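Local coordinates for transglutaminase elicitor (Phytophthora sojae, PDB 3TW5), which probably catalyses the cross-linking of protein glutamine to lysine side chains as a transglutaminase and probably acts as an elicitor of plant innate immunity, at residues A[64-78]-A[347-359]. The protein carries 1 engineered substitution. Sequence-based numbering, arbitrary orientation.
Sequences YAKAFGKDVKTFMDA and SVGLSYADVSMLL
Tyr64 reaches the start of helix 352-364 with its hydroxyl. Ser351 N donates to Tyr64 OH at 3.0 Å, nearly straight at 162°. With CG anti to the backbone N (chi1 -178°), the ring extends toward 347-359. Leu350 CD1 sits over the centre of one ring face, 3.5 Å from the centroid, a CH-pi contact. Phe68 CD2 lies against the opposite face, toward its rim, so the ring is sandwiched between the two. The Asp354 carboxylate lies over one face of the Phe68 ring, the planes 21° apart, and Asp354 CB adds a CH-pi contact to the same face. Met357 CE, 3.7 Å from Phe68 CE1, and Leu358 CD1 meet the edge of this ring. Lys70 NZ gives a weak hydrogen bond to Gly349 O, 3.4 Å. It also forms a salt bridge with a bound 3-cyclohexyl-1-propylsulfonic acid, probably from the crystallisation liquor. Phe75 brings CZ to Leu350 CD1 at 3.7 Å, so this methyl touches two aromatic rings. Ala78 CB lies 3.8 Å from Val348 O. The packing joins helices 60-67 and 72-82 to helix 352-364 and the turn before it. Helix 154-167 adjoins through Leu160 at Tyr64 and Leu157 at Leu358. Phe152 of strand 150-152 also touches Leu358.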
ATOM      1  N   TYR A  64      -0.942   1.369  24.931  1.00 47.20           N
ATOM      2  CA  TYR A  64      -1.832   0.211  24.847  1.00 47.37           C
ATOM      3  C   TYR A  64      -1.700  -0.678  26.081  1.00 47.45           C
ATOM      4  O   TYR A  64      -2.706  -1.129  26.635  1.00 47.45           O
ATOM      5  CB  TYR A  64      -1.579  -0.601  23.569  1.00 47.36           C
ATOM      6  CG  TYR A  64      -2.504  -1.793  23.418  1.00 47.43           C
ATOM      7  CD1 TYR A  64      -3.783  -1.644  22.881  1.00 47.42           C
ATOM      8  CD2 TYR A  64      -2.106  -3.066  23.828  1.00 47.53           C
ATOM      9  CE1 TYR A  64      -4.641  -2.736  22.750  1.00 47.57           C
ATOM     10  CE2 TYR A  64      -2.956  -4.165  23.703  1.00 47.56           C
ATOM     11  CZ  TYR A  64      -4.219  -3.993  23.162  1.00 47.53           C
ATOM     12  OH  TYR A  64      -5.060  -5.075  23.034  1.00 47.56           O
ATOM     13  N   ALA A  65      -0.461  -0.925  26.501  1.00 47.52           N
ATOM     14  CA  ALA A  65      -0.192  -1.712  27.699  1.00 47.78           C
ATOM     15  C   ALA A  65      -0.845  -1.088  28.934  1.00 48.03           C
ATOM     16  O   ALA A  65      -1.598  -1.755  29.646  1.00 48.05           O
ATOM     17  CB  ALA A  65       1.307  -1.879  27.901  1.00 47.73           C
ATOM     18  N   LYS A  66      -0.572   0.198  29.161  1.00 48.38           N
ATOM     19  CA  LYS A  66      -1.106   0.933  30.310  1.00 48.79           C
ATOM     20  C   LYS A  66      -2.633   0.910  30.397  1.00 48.89           C
ATOM     21  O   LYS A  66      -3.193   0.703  31.475  1.00 48.98           O
ATOM     22  CB  LYS A  66      -0.616   2.383  30.296  1.00 48.89           C
ATOM     23  CG  LYS A  66       0.829   2.577  30.730  1.00 49.36           C
ATOM     24  CD  LYS A  66       1.205   4.055  30.696  1.00 49.82           C
ATOM     25  CE  LYS A  66       2.582   4.297  31.293  1.00 50.31           C
ATOM     26  NZ  LYS A  66       2.944   5.746  31.286  1.00 50.58           N
ATOM     27  N   ALA A  67      -3.295   1.118  29.262  1.00 49.05           N
ATOM     28  CA  ALA A  67      -4.752   1.205  29.207  1.00 49.26           C
ATOM     29  C   ALA A  67      -5.446  -0.121  29.489  1.00 49.51           C
ATOM     30  O   ALA A  67      -6.465  -0.159  30.185  1.00 49.57           O
ATOM     31  CB  ALA A  67      -5.195   1.737  27.862  1.00 49.19           C
ATOM     32  N   PHE A  68      -4.895  -1.201  28.940  1.00 49.68           N
ATOM     33  CA  PHE A  68      -5.545  -2.507  28.986  1.00 49.83           C
ATOM     34  C   PHE A  68      -4.843  -3.487  29.933  1.00 50.06           C
ATOM     35  O   PHE A  68      -4.896  -4.706  29.739  1.00 50.23           O
ATOM     36  CB  PHE A  68      -5.681  -3.079  27.570  1.00 49.71           C
ATOM     37  CG  PHE A  68      -6.483  -2.209  26.639  1.00 49.58           C
ATOM     38  CD1 PHE A  68      -7.872  -2.289  26.613  1.00 49.52           C
ATOM     39  CD2 PHE A  68      -5.850  -1.306  25.790  1.00 49.50           C
ATOM     40  CE1 PHE A  68      -8.619  -1.483  25.755  1.00 49.31           C
ATOM     41  CE2 PHE A  68      -6.589  -0.497  24.929  1.00 49.37           C
ATOM     42  CZ  PHE A  68      -7.976  -0.588  24.912  1.00 49.28           C
ATOM     43  N   GLY A  69      -4.189  -2.934  30.955  1.00 50.24           N
ATOM     44  CA  GLY A  69      -3.607  -3.708  32.052  1.00 50.34           C
ATOM     45  C   GLY A  69      -2.577  -4.756  31.674  1.00 50.35           C
ATOM     46  O   GLY A  69      -2.706  -5.921  32.054  1.00 50.54           O
ATOM     47  N   LYS A  70      -1.556  -4.346  30.929  1.00 50.29           N
ATOM     48  CA  LYS A  70      -0.452  -5.237  30.572  1.00 50.36           C
ATOM     49  C   LYS A  70       0.878  -4.627  31.004  1.00 50.35           C
ATOM     50  O   LYS A  70       0.992  -3.409  31.129  1.00 50.47           O
ATOM     51  CB  LYS A  70      -0.456  -5.525  29.068  1.00 50.32           C
ATOM     52  CG  LYS A  70      -1.706  -6.257  28.583  1.00 50.43           C
ATOM     53  CD  LYS A  70      -1.936  -6.071  27.091  1.00 50.42           C
ATOM     54  CE  LYS A  70      -1.297  -7.178  26.276  1.00 50.46           C
ATOM     55  NZ  LYS A  70      -2.093  -8.438  26.327  1.00 50.44           N
ATOM     56  N   ASP A  71       1.874  -5.473  31.245  1.00 50.34           N
ATOM     57  CA  ASP A  71       3.195  -4.993  31.644  1.00 50.43           C
ATOM     58  C   ASP A  71       3.895  -4.332  30.459  1.00 50.37           C
ATOM     59  O   ASP A  71       4.083  -4.957  29.413  1.00 50.54           O
ATOM     60  CB  ASP A  71       4.045  -6.134  32.218  1.00 50.51           C
ATOM     61  CG  ASP A  71       5.439  -5.681  32.640  1.00 50.65           C
ATOM     62  OD1 ASP A  71       5.551  -4.849  33.568  1.00 50.82           O
ATOM     63  OD2 ASP A  71       6.425  -6.167  32.047  1.00 50.58           O
ATOM     64  N   VAL A  72       4.267  -3.066  30.632  1.00 50.24           N
ATOM     65  CA  VAL A  72       4.913  -2.284  29.577  1.00 50.04           C
ATOM     66  C   VAL A  72       6.171  -2.975  29.044  1.00 49.99           C
ATOM     67  O   VAL A  72       6.295  -3.197  27.839  1.00 49.91           O
ATOM     68  CB  VAL A  72       5.227  -0.837  30.048  1.00 50.01           C
ATOM     69  CG1 VAL A  72       6.051  -0.085  29.011  1.00 49.82           C
ATOM     70  CG2 VAL A  72       3.938  -0.083  30.338  1.00 49.95           C
ATOM     71  N   LYS A  73       7.083  -3.333  29.945  1.00 49.94           N
ATOM     72  CA  LYS A  73       8.348  -3.965  29.562  1.00 49.96           C
ATOM     73  C   LYS A  73       8.163  -5.215  28.694  1.00 49.91           C
ATOM     74  O   LYS A  73       8.850  -5.365  27.686  1.00 49.91           O
ATOM     75  CB  LYS A  73       9.200  -4.290  30.798  1.00 49.92           C
ATOM     76  N   THR A  74       7.234  -6.094  29.071  1.00 49.80           N
ATOM     77  CA  THR A  74       7.041  -7.359  28.345  1.00 49.70           C
ATOM     78  C   THR A  74       6.235  -7.212  27.057  1.00 49.43           C
ATOM     79  O   THR A  74       6.492  -7.928  26.087  1.00 49.45           O
ATOM     80  CB  THR A  74       6.413  -8.484  29.221  1.00 49.79           C
ATOM     81  OG1 THR A  74       5.186  -8.028  29.800  1.00 49.99           O
ATOM     82  CG2 THR A  74       7.375  -8.938  30.325  1.00 49.83           C
ATOM     83  N   PHE A  75       5.266  -6.295  27.048  1.00 49.05           N
ATOM     84  CA  PHE A  75       4.475  -6.041  25.841  1.00 48.75           C
ATOM     85  C   PHE A  75       5.308  -5.379  24.746  1.00 48.58           C
ATOM     86  O   PHE A  75       5.204  -5.750  23.578  1.00 48.55           O
ATOM     87  CB  PHE A  75       3.225  -5.208  26.137  1.00 48.75           C
ATOM     88  CG  PHE A  75       2.405  -4.893  24.910  1.00 48.88           C
ATOM     89  CD1 PHE A  75       1.616  -5.872  24.310  1.00 49.01           C
ATOM     90  CD2 PHE A  75       2.426  -3.621  24.349  1.00 48.90           C
ATOM     91  CE1 PHE A  75       0.862  -5.585  23.172  1.00 48.92           C
ATOM     92  CE2 PHE A  75       1.674  -3.327  23.210  1.00 48.85           C
ATOM     93  CZ  PHE A  75       0.894  -4.310  22.623  1.00 48.78           C
ATOM     94  N   MET A  76       6.126  -4.399  25.128  1.00 48.43           N
ATOM     95  CA  MET A  76       7.019  -3.734  24.184  1.00 48.24           C
ATOM     96  C   MET A  76       8.097  -4.697  23.685  1.00 48.20           C
ATOM     97  O   MET A  76       8.517  -4.621  22.529  1.00 48.20           O
ATOM     98  CB  MET A  76       7.658  -2.490  24.807  1.00 48.26           C
ATOM     99  CG  MET A  76       6.672  -1.378  25.189  1.00 48.27           C
ATOM    100  SD  MET A  76       7.408   0.276  25.307  1.00 47.82           S
ATOM    101  CE  MET A  76       8.809  -0.010  26.397  1.00 48.33           C
ATOM    102  N   ASP A  77       8.533  -5.604  24.558  1.00 48.11           N
ATOM    103  CA  ASP A  77       9.496  -6.636  24.181  1.00 48.14           C
ATOM    104  C   ASP A  77       8.892  -7.616  23.184  1.00 47.99           C
ATOM    105  O   ASP A  77       9.589  -8.114  22.297  1.00 48.01           O
ATOM    106  CB  ASP A  77      10.014  -7.385  25.411  1.00 48.34           C
ATOM    107  CG  ASP A  77      11.027  -6.579  26.211  1.00 48.64           C
ATOM    108  OD1 ASP A  77      11.380  -7.021  27.324  1.00 49.05           O
ATOM    109  OD2 ASP A  77      11.467  -5.506  25.741  1.00 48.87           O
ATOM    110  N   ALA A  78       7.597  -7.886  23.338  1.00 47.71           N
ATOM    111  CA  ALA A  78       6.864  -8.746  22.417  1.00 47.48           C
ATOM    112  C   ALA A  78       6.784  -8.096  21.044  1.00 47.38           C
ATOM    113  O   ALA A  78       7.023  -8.749  20.027  1.00 47.43           O
ATOM    114  CB  ALA A  78       5.479  -9.032  22.947  1.00 47.50           C
ATOM    115  N   SER A 347      -0.218 -12.299  17.923  1.00 39.46           N
ATOM    116  CA  SER A 347       0.767 -13.022  18.720  1.00 39.62           C
ATOM    117  C   SER A 347       1.601 -12.088  19.602  1.00 39.71           C
ATOM    118  O   SER A 347       2.327 -12.549  20.485  1.00 39.87           O
ATOM    119  CB  SER A 347       1.672 -13.874  17.825  1.00 39.58           C
ATOM    120  OG  SER A 347       2.636 -13.082  17.160  1.00 39.86           O
ATOM    121  N   VAL A 348       1.495 -10.781  19.359  1.00 39.87           N
ATOM    122  CA  VAL A 348       2.153  -9.777  20.206  1.00 39.96           C
ATOM    123  C   VAL A 348       1.267  -9.396  21.395  1.00 39.95           C
ATOM    124  O   VAL A 348       1.711  -8.711  22.316  1.00 40.11           O
ATOM    125  CB  VAL A 348       2.586  -8.496  19.420  1.00 39.92           C
ATOM    126  CG1 VAL A 348       3.321  -8.858  18.137  1.00 39.82           C
ATOM    127  CG2 VAL A 348       1.396  -7.599  19.120  1.00 40.00           C
ATOM    128  N   GLY A 349       0.016  -9.845  21.364  1.00 39.94           N
ATOM    129  CA  GLY A 349      -0.931  -9.577  22.440  1.00 40.05           C
ATOM    130  C   GLY A 349      -1.848  -8.411  22.143  1.00 40.09           C
ATOM    131  O   GLY A 349      -2.488  -7.865  23.043  1.00 40.17           O
ATOM    132  N   LEU A 350      -1.911  -8.035  20.871  1.00 40.17           N
ATOM    133  CA  LEU A 350      -2.722  -6.913  20.438  1.00 40.35           C
ATOM    134  C   LEU A 350      -4.106  -7.421  20.049  1.00 40.51           C
ATOM    135  O   LEU A 350      -4.253  -8.152  19.069  1.00 40.56           O
ATOM    136  CB  LEU A 350      -2.033  -6.215  19.262  1.00 40.32           C
ATOM    137  CG  LEU A 350      -2.180  -4.715  19.000  1.00 40.23           C
ATOM    138  CD1 LEU A 350      -1.963  -3.875  20.243  1.00 40.22           C
ATOM    139  CD2 LEU A 350      -1.191  -4.314  17.928  1.00 40.12           C
ATOM    140  N   SER A 351      -5.113  -7.050  20.838  1.00 40.72           N
ATOM    141  CA  SER A 351      -6.494  -7.445  20.577  1.00 41.06           C
ATOM    142  C   SER A 351      -7.175  -6.465  19.628  1.00 41.36           C
ATOM    143  O   SER A 351      -7.223  -5.263  19.898  1.00 41.51           O
ATOM    144  CB  SER A 351      -7.290  -7.533  21.881  1.00 41.01           C
ATOM    145  OG  SER A 351      -8.683  -7.630  21.619  1.00 40.92           O
ATOM    146  N   TYR A 352      -7.710  -6.990  18.527  1.00 41.64           N
ATOM    147  CA  TYR A 352      -8.433  -6.179  17.549  1.00 41.93           C
ATOM    148  C   TYR A 352      -9.752  -5.672  18.125  1.00 42.17           C
ATOM    149  O   TYR A 352     -10.263  -4.639  17.695  1.00 42.31           O
ATOM    150  CB  TYR A 352      -8.665  -6.970  16.255  1.00 41.94           C
ATOM    151  CG  TYR A 352      -9.364  -6.205  15.144  1.00 42.14           C
ATOM    152  CD1 TYR A 352      -8.950  -4.922  14.780  1.00 42.32           C
ATOM    153  CD2 TYR A 352     -10.425  -6.776  14.443  1.00 42.25           C
ATOM    154  CE1 TYR A 352      -9.588  -4.220  13.756  1.00 42.44           C
ATOM    155  CE2 TYR A 352     -11.069  -6.083  13.414  1.00 42.40           C
ATOM    156  CZ  TYR A 352     -10.644  -4.807  13.078  1.00 42.45           C
ATOM    157  OH  TYR A 352     -11.271  -4.118  12.069  1.00 42.48           O
ATOM    158  N   ALA A 353     -10.288  -6.397  19.104  1.00 42.50           N
ATOM    159  CA  ALA A 353     -11.496  -5.980  19.811  1.00 42.71           C
ATOM    160  C   ALA A 353     -11.245  -4.676  20.567  1.00 42.86           C
ATOM    161  O   ALA A 353     -12.065  -3.759  20.521  1.00 42.87           O
ATOM    162  CB  ALA A 353     -11.960  -7.075  20.759  1.00 42.64           C
ATOM    163  N   ASP A 354     -10.102  -4.607  21.249  1.00 43.13           N
ATOM    164  CA  ASP A 354      -9.692  -3.414  21.989  1.00 43.39           C
ATOM    165  C   ASP A 354      -9.429  -2.234  21.059  1.00 43.46           C
ATOM    166  O   ASP A 354      -9.842  -1.110  21.349  1.00 43.56           O
ATOM    167  CB  ASP A 354      -8.443  -3.701  22.835  1.00 43.45           C
ATOM    168  CG  ASP A 354      -8.744  -4.553  24.064  1.00 43.82           C
ATOM    169  OD1 ASP A 354      -9.888  -4.505  24.573  1.00 43.75           O
ATOM    170  OD2 ASP A 354      -7.826  -5.266  24.533  1.00 44.04           O
ATOM    171  N   VAL A 355      -8.749  -2.504  19.944  1.00 43.56           N
ATOM    172  CA  VAL A 355      -8.381  -1.474  18.970  1.00 43.55           C
ATOM    173  C   VAL A 355      -9.608  -0.940  18.219  1.00 43.79           C
ATOM    174  O   VAL A 355      -9.737   0.272  18.027  1.00 43.85           O
ATOM    175  CB  VAL A 355      -7.292  -1.979  17.987  1.00 43.42           C
ATOM    176  CG1 VAL A 355      -6.920  -0.901  16.980  1.00 43.43           C
ATOM    177  CG2 VAL A 355      -6.056  -2.416  18.750  1.00 43.25           C
ATOM    178  N   SER A 356     -10.509  -1.838  17.819  1.00 44.05           N
ATOM    179  CA  SER A 356     -11.762  -1.447  17.163  1.00 44.51           C
ATOM    180  C   SER A 356     -12.568  -0.489  18.034  1.00 44.73           C
ATOM    181  O   SER A 356     -13.110   0.505  17.543  1.00 44.88           O
ATOM    182  CB  SER A 356     -12.615  -2.675  16.834  1.00 44.47           C
ATOM    183  OG  SER A 356     -11.913  -3.583  16.004  1.00 44.88           O
ATOM    184  N   MET A 357     -12.633  -0.803  19.327  1.00 45.07           N
ATOM    185  CA  MET A 357     -13.351  -0.000  20.315  1.00 45.37           C
ATOM    186  C   MET A 357     -12.841   1.443  20.331  1.00 45.54           C
ATOM    187  O   MET A 357     -13.636   2.387  20.345  1.00 45.57           O
ATOM    188  CB  MET A 357     -13.237  -0.656  21.700  1.00 45.31           C
ATOM    189  CG  MET A 357     -13.918   0.089  22.849  1.00 45.40           C
ATOM    190  SD  MET A 357     -12.852   1.298  23.674  1.00 45.65           S
ATOM    191  CE  MET A 357     -11.573   0.234  24.342  1.00 45.45           C
ATOM    192  N   LEU A 358     -11.518   1.597  20.316  1.00 45.82           N
ATOM    193  CA  LEU A 358     -10.882   2.914  20.327  1.00 46.10           C
ATOM    194  C   LEU A 358     -11.041   3.639  18.990  1.00 46.42           C
ATOM    195  O   LEU A 358     -11.251   4.853  18.961  1.00 46.43           O
ATOM    196  CB  LEU A 358      -9.401   2.799  20.707  1.00 45.92           C
ATOM    197  CG  LEU A 358      -9.043   2.386  22.141  1.00 45.71           C
ATOM    198  CD1 LEU A 358      -7.551   2.131  22.258  1.00 45.38           C
ATOM    199  CD2 LEU A 358      -9.489   3.425  23.166  1.00 45.33           C
ATOM    200  N   LEU A 359     -10.948   2.883  17.895  1.00 46.86           N
ATOM    201  CA  LEU A 359     -11.143   3.417  16.545  1.00 47.30           C
ATOM    202  C   LEU A 359     -12.539   4.006  16.339  1.00 47.70           C
ATOM    203  O   LEU A 359     -12.686   5.050  15.701  1.00 47.68           O
ATOM    204  CB  LEU A 359     -10.882   2.333  15.496  1.00 47.12           C
ATOM    205  CG  LEU A 359      -9.433   1.959  15.176  1.00 47.12           C
ATOM    206  CD1 LEU A 359      -9.389   0.603  14.501  1.00 47.02           C
ATOM    207  CD2 LEU A 359      -8.756   3.012  14.308  1.00 46.95           C
TER